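PDB 4YMH: putative SAM-dependent O-methyltranferase from Podospora anserina, which probably transfers a methyl group from S-adenosylmethionine to an oxygen of its substrate, as a cation-dependent O-methyltransferase, and binds S-adenosylhomocysteine. Local coordinates for the interface of chains A and B. Residues are numbered along the deposited sequence; one frame, centred on the assembly and turned at random. Chains: chain A/B, Putative SAM-dependent O-methyltranferase.

Contact 1: the interface of chains A and B. Residues chain A 8, 13-14, 16-17, 50, 52, 225; chain B 2-5.
A:Phe225 turns the CD1 and CE1 side of its ring towards B:Ser4, with CD1 3.7 Å from the side-chain carbon CB. The ring of A:Phe8 lies farther along, near the branch methyl CG2 of B:Ile5; one of its faces carries CG2 of A:Val16, 3.8 Å above the plane and displaced towards the rim. The other methyl of A:Val16, CG1, anti to the backbone N, points to chain B and presses on CD1 of B:Ile5 at 3.5 Å, a tight contact in which the two side chains run at about a right angle.

Between these apolar ends, the extended N-terminal segment of chain B crosses helix 10-22 of chain A. The hydroxyl OG of A:Ser17 accepts the backbone N-H of B:Ser4 at 2.9 Å (149° at the hydrogen) and donates to the carbonyl O of A:Ala13, 3.2 Å away, from above the carbonyl plane. The same hydroxyl also bonds to water 1, which bonds to the backbone N and, at 2.7 Å, to the carbonyl O of B:Ile5. That water is held further by the carboxylate OD1 of A:Asp14, at 2.9 Å; the same oxygen lies near the N of B:Gly3, but the N-H is not directed at it. On the far side of the segment, OG of A:Ser50, set between its own backbone N and carbonyl carbon (chi1 72°), meets OG of B:Ser4 at 2.6 Å in a short hydroxyl-hydroxyl bond.

In the deposited dimer the contact lays the N-terminal arm of one chain across the other and would help hold the pair together. Because A:Ser50 directly follows A:Ser49, which binds S-adenosylmethionine, the arm may help to steady the wall of the neighbouring cofactor pocket.

Contact 2: the interface of chains A and B. Residues chain A 175, 180-181, 204-205, 208-209, 221; chain B 19-20, 23.
B:Tyr19, near the end of helix 10-22, reaches across to A:Asp205 on helix 194-212, joining two copies of a class I, cation-dependent O-methyltransferase. With CG anti to the backbone N (chi1 -175°), the phenol extends away from its helix, and its OH donates to the carboxylate OD1 at 2.6 Å. The acceptor uses its anti lone pair, the one away from OD2, and sits in the ring plane at the edge, while the carboxylate as a whole is turned 43° from the ring.

Packing is close around this ring. A:Ile181 lies against one face, towards the rim, with its CG1 3.7 Å from the ring carbon CG of B:Tyr19. The opposite face is capped from within chain B by the amide ND2 of B:Asn23, 3.3 Å above the centre of the ring of B:Tyr19. That amide also donates to the carbonyl O of B:Tyr19 at 2.9 Å, which fixes its rotation and keeps it over the ring. A:Leu221 CD2 lies 3.8 Å from CE2 of B:Tyr19, and the methyl of A:Thr180 approaches near the hydroxyl. Beside them, SG of B:Cys20 abuts CZ, the tip of the A:Phe175 ring, at 3.5 Å. A phenylalanine in place of B:Tyr19 would remove the hydroxyl and would probably leave the carboxylate of A:Asp205 without its phenol donor.

Beyond B:Asn23 the fit loosens and water takes over. Its side-chain OD1 is bridged by water 3, 2.9 Å from this oxygen, to OD1 of A:Asp205. Water 2 joins the backbone O of B:Asn23 to the carbonyl O of A:Ser208, 2.8 Å from the water.

Contact 1: the interface of chains A and B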
ATOM      1  N   PHE A   8       7.538 -14.949   7.272  1.00 23.94           N
ATOM      2  CA  PHE A   8       8.393 -15.589   6.269  1.00 23.59           C
ATOM      3  C   PHE A   8       9.810 -15.689   6.849  1.00 26.17           C
ATOM      4  O   PHE A   8      10.249 -14.769   7.535  1.00 26.88           O
ATOM      5  CB  PHE A   8       8.423 -14.785   4.954  1.00 17.57           C
ATOM      6  CG  PHE A   8       7.124 -14.820   4.155  1.00 22.62           C
ATOM      7  CD1 PHE A   8       6.617 -16.019   3.673  1.00 21.84           C
ATOM      8  CD2 PHE A   8       6.445 -13.651   3.856  1.00 20.50           C
ATOM      9  CE1 PHE A   8       5.449 -16.061   2.932  1.00 22.17           C
ATOM     10  CE2 PHE A   8       5.256 -13.681   3.107  1.00 15.39           C
ATOM     11  CZ  PHE A   8       4.765 -14.887   2.647  1.00 17.37           C
ATOM     12  N   ALA A  13      11.086 -15.153   2.196  1.00 20.54           N
ATOM     13  CA  ALA A  13      10.734 -13.751   1.971  1.00 18.10           C
ATOM     14  C   ALA A  13      11.346 -13.265   0.646  1.00 21.30           C
ATOM     15  O   ALA A  13      10.681 -12.562  -0.136  1.00 25.37           O
ATOM     16  CB  ALA A  13      11.205 -12.881   3.136  1.00 23.19           C
ATOM     17  N   ASP A  14      12.593 -13.656   0.378  1.00 21.96           N
ATOM     18  CA  ASP A  14      13.216 -13.240  -0.881  1.00 26.56           C
ATOM     19  C   ASP A  14      12.520 -13.875  -2.098  1.00 29.45           C
ATOM     20  O   ASP A  14      12.350 -13.226  -3.148  1.00 28.07           O
ATOM     21  CB  ASP A  14      14.710 -13.572  -0.881  1.00 31.33           C
ATOM     22  CG  ASP A  14      15.518 -12.628   0.001  1.00 38.11           C
ATOM     23  OD1 ASP A  14      15.016 -11.528   0.336  1.00 35.83           O
ATOM     24  OD2 ASP A  14      16.656 -12.990   0.362  1.00 38.03           O
ATOM     25  N   VAL A  16       9.331 -14.639  -2.237  1.00 19.19           N
ATOM     26  CA  VAL A  16       8.060 -13.929  -2.365  1.00 20.11           C
ATOM     27  C   VAL A  16       8.262 -12.528  -2.978  1.00 21.18           C
ATOM     28  O   VAL A  16       7.440 -12.059  -3.794  1.00 17.89           O
ATOM     29  CB  VAL A  16       7.339 -13.837  -0.994  1.00 18.22           C
ATOM     30  CG1 VAL A  16       6.025 -13.091  -1.133  1.00 20.37           C
ATOM     31  CG2 VAL A  16       7.076 -15.243  -0.450  1.00 22.75           C
ATOM     32  N   SER A  17       9.369 -11.875  -2.635  1.00 18.48           N
ATOM     33  CA  SER A  17       9.698 -10.605  -3.288  1.00 20.44           C
ATOM     34  C   SER A  17       9.889 -10.781  -4.786  1.00 20.17           C
ATOM     35  O   SER A  17       9.359  -9.993  -5.583  1.00 25.34           O
ATOM     36  CB  SER A  17      10.955  -9.972  -2.704  1.00 21.86           C
ATOM     37  OG  SER A  17      10.750  -9.635  -1.350  1.00 38.80           O
ATOM     38  N   SER A  50      14.447  -0.856  -3.650  1.00 30.28           N
ATOM     39  CA  SER A  50      14.467  -2.038  -4.517  1.00 29.12           C
ATOM     40  C   SER A  50      13.795  -1.775  -5.871  1.00 27.91           C
ATOM     41  O   SER A  50      13.190  -0.725  -6.083  1.00 24.07           O
ATOM     42  CB  SER A  50      13.757  -3.203  -3.840  1.00 32.00           C
ATOM     43  OG  SER A  50      12.354  -2.960  -3.813  1.00 26.36           O
ATOM     44  N   LEU A  52      11.184  -3.547  -7.013  1.00 23.43           N
ATOM     45  CA  LEU A  52       9.748  -3.641  -6.755  1.00 20.09           C
ATOM     46  C   LEU A  52       9.229  -2.298  -6.235  1.00 20.77           C
ATOM     47  O   LEU A  52       8.170  -1.821  -6.656  1.00 21.21           O
ATOM     48  CB  LEU A  52       9.448  -4.768  -5.752  1.00 21.12           C
ATOM     49  CG  LEU A  52       7.973  -5.006  -5.415  1.00 22.02           C
ATOM     50  CD1 LEU A  52       7.180  -5.345  -6.682  1.00 19.56           C
ATOM     51  CD2 LEU A  52       7.843  -6.129  -4.371  1.00 22.42           C
ATOM     52  N   PHE A 225       7.247  -3.345   2.496  1.00 15.55           N
ATOM     53  CA  PHE A 225       8.655  -2.975   2.332  1.00 19.80           C
ATOM     54  C   PHE A 225       9.303  -2.854   3.719  1.00 20.15           C
ATOM     55  O   PHE A 225       9.177  -3.764   4.527  1.00 20.13           O
ATOM     56  CB  PHE A 225       8.774  -1.686   1.507  1.00 16.29           C
ATOM     57  CG  PHE A 225       8.104  -1.775   0.147  1.00 18.28           C
ATOM     58  CD1 PHE A 225       8.341  -2.857  -0.682  1.00 21.90           C
ATOM     59  CD2 PHE A 225       7.241  -0.783  -0.298  1.00 15.72           C
ATOM     60  CE1 PHE A 225       7.741  -2.951  -1.936  1.00 22.47           C
ATOM     61  CE2 PHE A 225       6.641  -0.876  -1.555  1.00 18.97           C
ATOM     62  CZ  PHE A 225       6.892  -1.968  -2.367  1.00 17.07           C
TER
ATOM     63  N   LEU B   2      18.886  -9.294  -2.501  1.00 82.96           N
ATOM     64  CA  LEU B   2      18.075  -8.809  -1.392  1.00 77.09           C
ATOM     65  C   LEU B   2      16.665  -8.457  -1.881  1.00 71.78           C
ATOM     66  O   LEU B   2      16.488  -7.946  -2.990  1.00 73.13           O
ATOM     67  CB  LEU B   2      18.760  -7.607  -0.721  1.00 78.85           C
ATOM     68  CG  LEU B   2      18.201  -7.007   0.577  1.00 74.92           C
ATOM     69  CD1 LEU B   2      19.338  -6.538   1.471  1.00 75.84           C
ATOM     70  CD2 LEU B   2      17.274  -5.834   0.283  1.00 73.61           C
ATOM     71  N   GLY B   3      15.669  -8.752  -1.048  1.00 64.54           N
ATOM     72  CA  GLY B   3      14.277  -8.576  -1.415  1.00 56.47           C
ATOM     73  C   GLY B   3      13.624  -7.368  -0.777  1.00 50.16           C
ATOM     74  O   GLY B   3      14.280  -6.550  -0.147  1.00 53.16           O
ATOM     75  N   SER B   4      12.314  -7.263  -0.938  1.00 43.40           N
ATOM     76  CA  SER B   4      11.568  -6.119  -0.440  1.00 41.76           C
ATOM     77  C   SER B   4      10.666  -6.490   0.722  1.00 41.67           C
ATOM     78  O   SER B   4       9.825  -5.698   1.136  1.00 41.36           O
ATOM     79  CB  SER B   4      10.727  -5.508  -1.556  1.00 31.63           C
ATOM     80  OG  SER B   4      11.559  -5.081  -2.599  1.00 37.13           O
ATOM     81  N   ILE B   5      10.831  -7.700   1.243  1.00 25.05           N
ATOM     82  CA  ILE B   5       9.989  -8.154   2.341  1.00 22.01           C
ATOM     83  C   ILE B   5      10.822  -8.487   3.589  1.00 23.19           C
ATOM     84  O   ILE B   5      11.783  -9.258   3.502  1.00 22.76           O
ATOM     85  CB  ILE B   5       9.183  -9.391   1.945  1.00 22.47           C
ATOM     86  CG1 ILE B   5       8.289  -9.084   0.741  1.00 24.26           C
ATOM     87  CG2 ILE B   5       8.352  -9.882   3.144  1.00 20.60           C
ATOM     88  CD1 ILE B   5       7.705 -10.309   0.114  1.00 25.66           C
TER
HETATM   89  O   HOH W   1      12.730  -9.919   1.027  1.00 27.19           O

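Contact 2: the interface of chains A and B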
ATOM      1  N   PHE A 175      10.051   1.109   9.677  1.00 16.26           N
ATOM      2  CA  PHE A 175      10.265  -0.034  10.573  1.00 15.41           C
ATOM      3  C   PHE A 175      11.709  -0.164  11.054  1.00 16.62           C
ATOM      4  O   PHE A 175      11.969  -0.871  12.022  1.00 19.57           O
ATOM      5  CB  PHE A 175       9.890  -1.348   9.883  1.00 16.58           C
ATOM      6  CG  PHE A 175       8.404  -1.599   9.791  1.00 16.22           C
ATOM      7  CD1 PHE A 175       7.495  -0.818  10.495  1.00 15.12           C
ATOM      8  CD2 PHE A 175       7.925  -2.635   9.013  1.00 15.26           C
ATOM      9  CE1 PHE A 175       6.130  -1.075  10.415  1.00 12.88           C
ATOM     10  CE2 PHE A 175       6.556  -2.888   8.921  1.00 18.32           C
ATOM     11  CZ  PHE A 175       5.664  -2.110   9.623  1.00 17.28           C
ATOM     12  N   THR A 180      12.334  -0.523  14.928  1.00 18.56           N
ATOM     13  CA  THR A 180      11.414   0.508  15.424  1.00 17.62           C
ATOM     14  C   THR A 180      10.425  -0.086  16.423  1.00 17.23           C
ATOM     15  O   THR A 180      10.074   0.534  17.438  1.00 18.96           O
ATOM     16  CB  THR A 180      10.631   1.176  14.260  1.00 17.82           C
ATOM     17  OG1 THR A 180      11.542   1.921  13.447  1.00 17.46           O
ATOM     18  CG2 THR A 180       9.554   2.109  14.794  1.00 15.93           C
ATOM     19  N   ILE A 181       9.985  -1.308  16.149  1.00 14.46           N
ATOM     20  CA  ILE A 181       9.011  -1.964  17.015  1.00 15.20           C
ATOM     21  C   ILE A 181       9.681  -2.444  18.318  1.00 19.65           C
ATOM     22  O   ILE A 181       9.140  -2.295  19.412  1.00 17.62           O
ATOM     23  CB  ILE A 181       8.311  -3.143  16.284  1.00 19.76           C
ATOM     24  CG1 ILE A 181       7.558  -2.640  15.052  1.00 17.95           C
ATOM     25  CG2 ILE A 181       7.324  -3.849  17.233  1.00 18.58           C
ATOM     26  CD1 ILE A 181       8.420  -2.509  13.776  1.00 17.80           C
ATOM     27  N   LEU A 204      12.390   6.665  15.061  1.00 17.64           N
ATOM     28  CA  LEU A 204      11.210   6.409  14.244  1.00 18.06           C
ATOM     29  C   LEU A 204      10.013   6.009  15.093  1.00 18.83           C
ATOM     30  O   LEU A 204       8.863   6.260  14.717  1.00 19.17           O
ATOM     31  CB  LEU A 204      11.518   5.335  13.206  1.00 14.68           C
ATOM     32  CG  LEU A 204      12.374   5.897  12.065  1.00 17.35           C
ATOM     33  CD1 LEU A 204      13.015   4.782  11.238  1.00 14.51           C
ATOM     34  CD2 LEU A 204      11.530   6.815  11.182  1.00 17.86           C
ATOM     35  N   ASP A 205      10.280   5.406  16.248  1.00 16.69           N
ATOM     36  CA  ASP A 205       9.205   5.088  17.176  1.00 16.36           C
ATOM     37  C   ASP A 205       8.652   6.395  17.759  1.00 18.96           C
ATOM     38  O   ASP A 205       7.423   6.586  17.850  1.00 17.93           O
ATOM     39  CB  ASP A 205       9.700   4.155  18.284  1.00 20.11           C
ATOM     40  CG  ASP A 205       8.677   3.960  19.386  1.00 25.13           C
ATOM     41  OD1 ASP A 205       7.551   3.477  19.110  1.00 21.98           O
ATOM     42  OD2 ASP A 205       9.001   4.322  20.538  1.00 29.16           O
ATOM     43  N   SER A 208       6.587   8.048  14.970  1.00 18.29           N
ATOM     44  CA  SER A 208       5.305   7.367  14.782  1.00 19.27           C
ATOM     45  C   SER A 208       4.315   7.720  15.879  1.00 17.56           C
ATOM     46  O   SER A 208       3.150   7.966  15.596  1.00 20.26           O
ATOM     47  CB  SER A 208       5.497   5.851  14.740  1.00 16.02           C
ATOM     48  OG  SER A 208       6.273   5.475  13.624  1.00 16.43           O
ATOM     49  N   ALA A 209       4.777   7.750  17.128  1.00 17.39           N
ATOM     50  CA  ALA A 209       3.884   8.099  18.234  1.00 19.77           C
ATOM     51  C   ALA A 209       3.435   9.556  18.139  1.00 21.42           C
ATOM     52  O   ALA A 209       2.293   9.887  18.461  1.00 23.65           O
ATOM     53  CB  ALA A 209       4.563   7.840  19.578  1.00 20.69           C
ATOM     54  N   LEU A 221       0.193   3.315   9.115  1.00 13.42           N
ATOM     55  CA  LEU A 221       1.505   2.689   9.057  1.00 15.86           C
ATOM     56  C   LEU A 221       1.344   1.341   8.384  1.00 17.38           C
ATOM     57  O   LEU A 221       0.894   0.372   8.990  1.00 18.01           O
ATOM     58  CB  LEU A 221       2.119   2.557  10.456  1.00 19.76           C
ATOM     59  CG  LEU A 221       3.509   1.902  10.527  1.00 19.40           C
ATOM     60  CD1 LEU A 221       4.444   2.362   9.411  1.00 19.13           C
ATOM     61  CD2 LEU A 221       4.162   2.130  11.920  1.00 18.11           C
TER
ATOM     62  N   TYR B  19       1.763  -3.176  16.494  1.00 14.39           N
ATOM     63  CA  TYR B  19       2.414  -1.863  16.481  1.00 18.06           C
ATOM     64  C   TYR B  19       1.828  -0.963  15.384  1.00 16.97           C
ATOM     65  O   TYR B  19       1.605   0.237  15.600  1.00 16.80           O
ATOM     66  CB  TYR B  19       3.924  -2.011  16.286  1.00 15.81           C
ATOM     67  CG  TYR B  19       4.684  -0.706  16.383  1.00 15.91           C
ATOM     68  CD1 TYR B  19       5.148  -0.246  17.601  1.00 18.34           C
ATOM     69  CD2 TYR B  19       4.940   0.062  15.249  1.00 16.54           C
ATOM     70  CE1 TYR B  19       5.853   0.955  17.696  1.00 21.41           C
ATOM     71  CE2 TYR B  19       5.632   1.259  15.339  1.00 17.58           C
ATOM     72  CZ  TYR B  19       6.083   1.699  16.559  1.00 19.15           C
ATOM     73  OH  TYR B  19       6.755   2.892  16.655  1.00 19.10           O
ATOM     74  N   CYS B  20       1.593  -1.533  14.210  1.00 16.68           N
ATOM     75  CA  CYS B  20       0.949  -0.785  13.120  1.00 15.62           C
ATOM     76  C   CYS B  20      -0.441  -0.333  13.493  1.00 15.97           C
ATOM     77  O   CYS B  20      -0.850   0.773  13.142  1.00 17.72           O
ATOM     78  CB  CYS B  20       0.870  -1.626  11.854  1.00 11.72           C
ATOM     79  SG  CYS B  20       2.503  -1.905  11.098  1.00 18.61           S
ATOM     80  N   ASN B  23      -0.251   2.573  15.882  1.00 20.21           N
ATOM     81  CA  ASN B  23       0.268   3.796  15.290  1.00 17.36           C
ATOM     82  C   ASN B  23      -0.395   4.174  13.962  1.00 19.21           C
ATOM     83  O   ASN B  23       0.197   4.846  13.118  1.00 18.35           O
ATOM     84  CB  ASN B  23       1.775   3.658  15.138  1.00 18.09           C
ATOM     85  CG  ASN B  23       2.480   3.668  16.504  1.00 23.28           C
ATOM     86  OD1 ASN B  23       2.676   4.720  17.078  1.00 24.52           O
ATOM     87  ND2 ASN B  23       2.797   2.494  17.039  1.00 19.17           N
TER
HETATM   88  O   HOH W   2       2.423   6.677  13.168  1.00 17.73           O
HETATM   89  O   HOH W   3       4.925   4.564  18.959  1.00 35.43           O

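The centres of contact 1 and contact 2 lie about 20 Å apart, yet both draw on helix 10-22. Chain A offers the earlier part of that helix in contact 1, whereas chain B offers its last turn in contact 2. Since the interface is two-fold symmetric, each helix should both receive the partner's N-terminal arm and insert its own tyrosine into the partner. Contact 1 includes the sequence neighbour of a cofactor-binding serine, and contact 2 fastens the helix end to helix 194-212. This reciprocal embrace fits a dimer, as is usual in the family, although the structure alone does not prove it in solution.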